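Local structure of prolyl oligopeptidase (Galerina marginata, 5N4B) at residues V548-Q559 with G586-F596. The protein cleaves peptide bonds after prolyl residues and cyclises peptides in the biosynthesis of the amanitin toxins. The protein carries 1 engineered substitution. Residues are numbered along the deposited sequence; the frame is centred on the assembly and turned at random.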
loop_
_atom_site.group_PDB
_atom_site.type_symbol
_atom_site.label_atom_id
_atom_site.label_comp_id
_atom_site.label_asym_id
_atom_site.label_seq_id
_atom_site.Cartn_x
_atom_site.Cartn_y
_atom_site.Cartn_z
ATOM N N VAL A 548 17.781 0.348 13.195
ATOM C CA VAL A 548 18.369 -0.968 13.445
ATOM C C VAL A 548 17.402 -1.866 14.215
ATOM O O VAL A 548 17.429 -3.086 14.045
ATOM C CB VAL A 548 19.734 -0.852 14.148
ATOM C CG1 VAL A 548 19.570 -0.275 15.526
ATOM C CG2 VAL A 548 20.395 -2.233 14.272
ATOM N N ASN A 549 16.500 -1.288 15.030
ATOM C CA ASN A 549 15.601 -2.122 15.814
ATOM C C ASN A 549 14.644 -2.912 14.936
ATOM O O ASN A 549 14.267 -4.028 15.296
ATOM C CB ASN A 549 14.778 -1.281 16.767
ATOM C CG ASN A 549 15.576 -0.665 17.862
ATOM O OD1 ASN A 549 16.683 -1.073 18.195
ATOM N ND2 ASN A 549 14.986 0.348 18.454
ATOM N N THR A 550 14.260 -2.345 13.792
ATOM C CA THR A 550 13.409 -3.075 12.845
ATOM C C THR A 550 14.057 -4.380 12.425
ATOM O O THR A 550 13.406 -5.436 12.371
ATOM C CB THR A 550 13.164 -2.198 11.642
ATOM O OG1 THR A 550 12.516 -0.962 12.050
ATOM C CG2 THR A 550 12.328 -2.900 10.650
ATOM N N PHE A 551 15.347 -4.306 12.093
ATOM C CA PHE A 551 16.106 -5.474 11.663
ATOM C C PHE A 551 16.290 -6.466 12.812
ATOM O O PHE A 551 16.092 -7.668 12.639
ATOM C CB PHE A 551 17.457 -5.038 11.083
ATOM C CG PHE A 551 17.324 -4.296 9.793
ATOM C CD1 PHE A 551 17.132 -2.940 9.772
ATOM C CD2 PHE A 551 17.325 -4.959 8.595
ATOM C CE1 PHE A 551 16.953 -2.250 8.585
ATOM C CE2 PHE A 551 17.138 -4.290 7.429
ATOM C CZ PHE A 551 16.999 -2.960 7.397
ATOM N N ASP A 552 16.639 -5.964 14.009
ATOM C CA ASP A 552 16.752 -6.831 15.166
ATOM C C ASP A 552 15.420 -7.541 15.449
ATOM O O ASP A 552 15.401 -8.725 15.780
ATOM C CB ASP A 552 17.218 -6.007 16.373
ATOM C CG ASP A 552 18.704 -5.578 16.281
ATOM O OD1 ASP A 552 19.478 -6.249 15.560
ATOM O OD2 ASP A 552 19.074 -4.606 16.974
ATOM N N ASP A 553 14.308 -6.837 15.334
ATOM C CA ASP A 553 13.004 -7.450 15.588
ATOM C C ASP A 553 12.734 -8.560 14.572
ATOM O O ASP A 553 12.230 -9.621 14.914
ATOM C CB ASP A 553 11.886 -6.402 15.518
ATOM C CG ASP A 553 11.888 -5.409 16.667
ATOM O OD1 ASP A 553 12.637 -5.601 17.625
ATOM O OD2 ASP A 553 11.098 -4.448 16.538
ATOM N N PHE A 554 13.062 -8.319 13.304
ATOM C CA PHE A 554 12.765 -9.291 12.254
ATOM C C PHE A 554 13.658 -10.523 12.373
ATOM O O PHE A 554 13.187 -11.666 12.239
ATOM C CB PHE A 554 12.921 -8.629 10.884
ATOM C CG PHE A 554 12.200 -9.323 9.754
ATOM C CD1 PHE A 554 10.833 -9.445 9.734
ATOM C CD2 PHE A 554 12.908 -9.720 8.640
ATOM C CE1 PHE A 554 10.172 -10.034 8.664
ATOM C CE2 PHE A 554 12.270 -10.321 7.571
ATOM C CZ PHE A 554 10.920 -10.488 7.587
ATOM N N ILE A 555 14.934 -10.311 12.666
ATOM C CA ILE A 555 15.838 -11.428 12.877
ATOM C C ILE A 555 15.455 -12.246 14.119
ATOM O O ILE A 555 15.423 -13.485 14.096
ATOM C CB ILE A 555 17.282 -10.909 12.929
ATOM C CG1 ILE A 555 17.698 -10.395 11.556
ATOM C CG2 ILE A 555 18.199 -12.021 13.438
ATOM C CD1 ILE A 555 18.942 -9.511 11.605
ATOM N N ALA A 556 15.098 -11.559 15.210
ATOM C CA ALA A 556 14.651 -12.273 16.404
ATOM C C ALA A 556 13.401 -13.118 16.147
ATOM O O ALA A 556 13.222 -14.204 16.741
ATOM C CB ALA A 556 14.454 -11.305 17.564
ATOM N N ALA A 557 12.498 -12.650 15.285
ATOM C CA ALA A 557 11.315 -13.438 14.975
ATOM C C ALA A 557 11.710 -14.765 14.334
ATOM O O ALA A 557 11.176 -15.821 14.682
ATOM C CB ALA A 557 10.402 -12.634 14.055
ATOM N N ALA A 558 12.647 -14.727 13.397
ATOM C CA ALA A 558 13.069 -15.946 12.705
ATOM C C ALA A 558 13.782 -16.885 13.658
ATOM O O ALA A 558 13.580 -18.102 13.596
ATOM C CB ALA A 558 13.968 -15.573 11.521
ATOM N N GLN A 559 14.577 -16.328 14.568
ATOM C CA GLN A 559 15.263 -17.148 15.553
ATOM C C GLN A 559 14.255 -17.810 16.485
ATOM O O GLN A 559 14.400 -18.982 16.835
ATOM C CB GLN A 559 16.266 -16.272 16.329
ATOM C CG GLN A 559 17.396 -15.786 15.430
ATOM C CD GLN A 559 18.309 -14.795 16.087
ATOM O OE1 GLN A 559 17.883 -13.886 16.808
ATOM N NE2 GLN A 559 19.588 -14.935 15.805
ATOM N N GLY A 586 18.848 -6.154 4.166
ATOM C CA GLY A 586 19.623 -5.917 5.371
ATOM C C GLY A 586 19.627 -7.084 6.340
ATOM O O GLY A 586 20.632 -7.333 7.023
ATOM N N SER A 587 18.522 -7.819 6.419
ATOM C CA SER A 587 18.466 -8.946 7.326
ATOM C C SER A 587 19.441 -10.027 6.911
ATOM O O SER A 587 20.048 -10.653 7.774
ATOM C CB SER A 587 17.054 -9.499 7.415
ATOM O OG SER A 587 16.174 -8.605 8.135
ATOM N N ILE A 588 19.580 -10.301 5.612
ATOM C CA ILE A 588 20.487 -11.384 5.214
ATOM C C ILE A 588 21.933 -10.977 5.426
ATOM O O ILE A 588 22.763 -11.828 5.741
ATOM C CB ILE A 588 20.246 -11.957 3.801
ATOM C CG1 ILE A 588 20.577 -10.983 2.698
ATOM C CG2 ILE A 588 18.819 -12.491 3.654
ATOM C CD1 ILE A 588 20.406 -11.602 1.310
ATOM N N VAL A 589 22.248 -9.685 5.305
ATOM C CA VAL A 589 23.591 -9.193 5.602
ATOM C C VAL A 589 23.886 -9.322 7.091
ATOM O O VAL A 589 24.998 -9.713 7.499
ATOM C CB VAL A 589 23.723 -7.744 5.109
ATOM C CG1 VAL A 589 24.985 -7.101 5.670
ATOM C CG2 VAL A 589 23.638 -7.675 3.539
ATOM N N ARG A 590 22.906 -8.995 7.932
ATOM C CA ARG A 590 23.164 -8.809 9.364
ATOM C C ARG A 590 23.009 -10.079 10.189
ATOM O O ARG A 590 23.717 -10.251 11.205
ATOM C CB ARG A 590 22.236 -7.729 9.932
ATOM C CG ARG A 590 22.546 -6.344 9.378
ATOM C CD ARG A 590 21.618 -5.232 9.870
ATOM N NE ARG A 590 21.855 -4.933 11.274
ATOM C CZ ARG A 590 22.823 -4.143 11.743
ATOM N NH1 ARG A 590 23.637 -3.499 10.920
ATOM N NH2 ARG A 590 22.976 -3.977 13.050
ATOM N N ALA A 591 22.110 -10.962 9.837
ATOM C CA ALA A 591 21.803 -12.079 10.712
ATOM C C ALA A 591 22.932 -13.097 10.695
ATOM O O ALA A 591 23.659 -13.210 9.715
ATOM C CB ALA A 591 20.546 -12.776 10.220
ATOM N N PRO A 592 23.071 -13.878 11.760
ATOM C CA PRO A 592 24.042 -14.959 11.742
ATOM C C PRO A 592 23.841 -15.880 10.531
ATOM O O PRO A 592 22.721 -16.133 10.069
ATOM C CB PRO A 592 23.795 -15.677 13.060
ATOM C CG PRO A 592 23.187 -14.680 13.933
ATOM C CD PRO A 592 22.330 -13.800 13.026
ATOM N N GLU A 593 24.953 -16.385 9.995
ATOM C CA GLU A 593 24.896 -17.359 8.925
ATOM C C GLU A 593 23.935 -18.483 9.294
ATOM O O GLU A 593 23.937 -18.981 10.418
ATOM C CB GLU A 593 26.314 -17.890 8.690
ATOM C CG GLU A 593 26.416 -18.768 7.526
ATOM C CD GLU A 593 27.877 -19.208 7.278
ATOM O OE1 GLU A 593 28.767 -18.373 6.910
ATOM O OE2 GLU A 593 28.132 -20.399 7.534
ATOM N N GLY A 594 23.067 -18.842 8.350
ATOM C CA GLY A 594 22.102 -19.910 8.512
ATOM C C GLY A 594 20.812 -19.517 9.196
ATOM O O GLY A 594 19.957 -20.375 9.424
ATOM N N THR A 595 20.621 -18.247 9.521
ATOM C CA THR A 595 19.350 -17.828 10.111
ATOM C C THR A 595 18.208 -18.016 9.126
ATOM O O THR A 595 17.088 -18.360 9.529
ATOM C CB THR A 595 19.419 -16.351 10.512
ATOM O OG1 THR A 595 20.388 -16.148 11.529
ATOM C CG2 THR A 595 18.101 -15.821 11.075
ATOM N N PHE A 596 18.458 -17.768 7.846
ATOM C CA PHE A 596 17.432 -17.863 6.825
ATOM C C PHE A 596 17.819 -18.911 5.809
ATOM O O PHE A 596 18.996 -19.085 5.513
ATOM C CB PHE A 596 17.315 -16.525 6.115
ATOM C CG PHE A 596 17.038 -15.379 7.033
ATOM C CD1 PHE A 596 15.831 -15.311 7.693
ATOM C CD2 PHE A 596 17.952 -14.382 7.254
ATOM C CE1 PHE A 596 15.547 -14.278 8.567
ATOM C CE2 PHE A 596 17.675 -13.314 8.125
ATOM C CZ PHE A 596 16.462 -13.275 8.768
HETATM O O HOH W 1 20.149 -6.534 12.969
HETATM O O HOH W 2 16.198 -18.741 12.274
HETATM O O HOH W 3 20.356 -17.198 13.992
#
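I555 of helix 548-563, R590 and F551 bury the most surface where that helix meets the C-terminal end of helix 579-590 and the turn that follows it, a worked example of an apolar seam bordered by water in the alpha/beta-hydrolase domain. With CG1 anti to the carbonyl carbon (chi1 -68°), I555 sends CD1 to within 3.9 Å of A591 CB, while its CG1 meets the ring edge of F596 at CZ, 4.2 Å away. F551 brings CE2 to within 3.6 Å of G586 CA, its ring lying where a side chain would begin. The short helical axes cross at -73°, 10.0 Å apart. Beyond I555, A558 CB packs on F596 CE1 at 3.6 Å, and both residues touch strand 572-577 of the central sheet.

R590 runs past F551, bends at chi3 (70°) and carries its guanidinium to V548 CG2. Its NE gives a hydrogen bond to a water that donates to D552 OD1. A second water links Q559 NE2 with T595 OG1. P592 O, closing the type II turn, accepts both T595 OG1 (2.8 Å) and T595 N. Direct contact is thus mostly van der Waals, and hydrogen bonding between the segments runs through water.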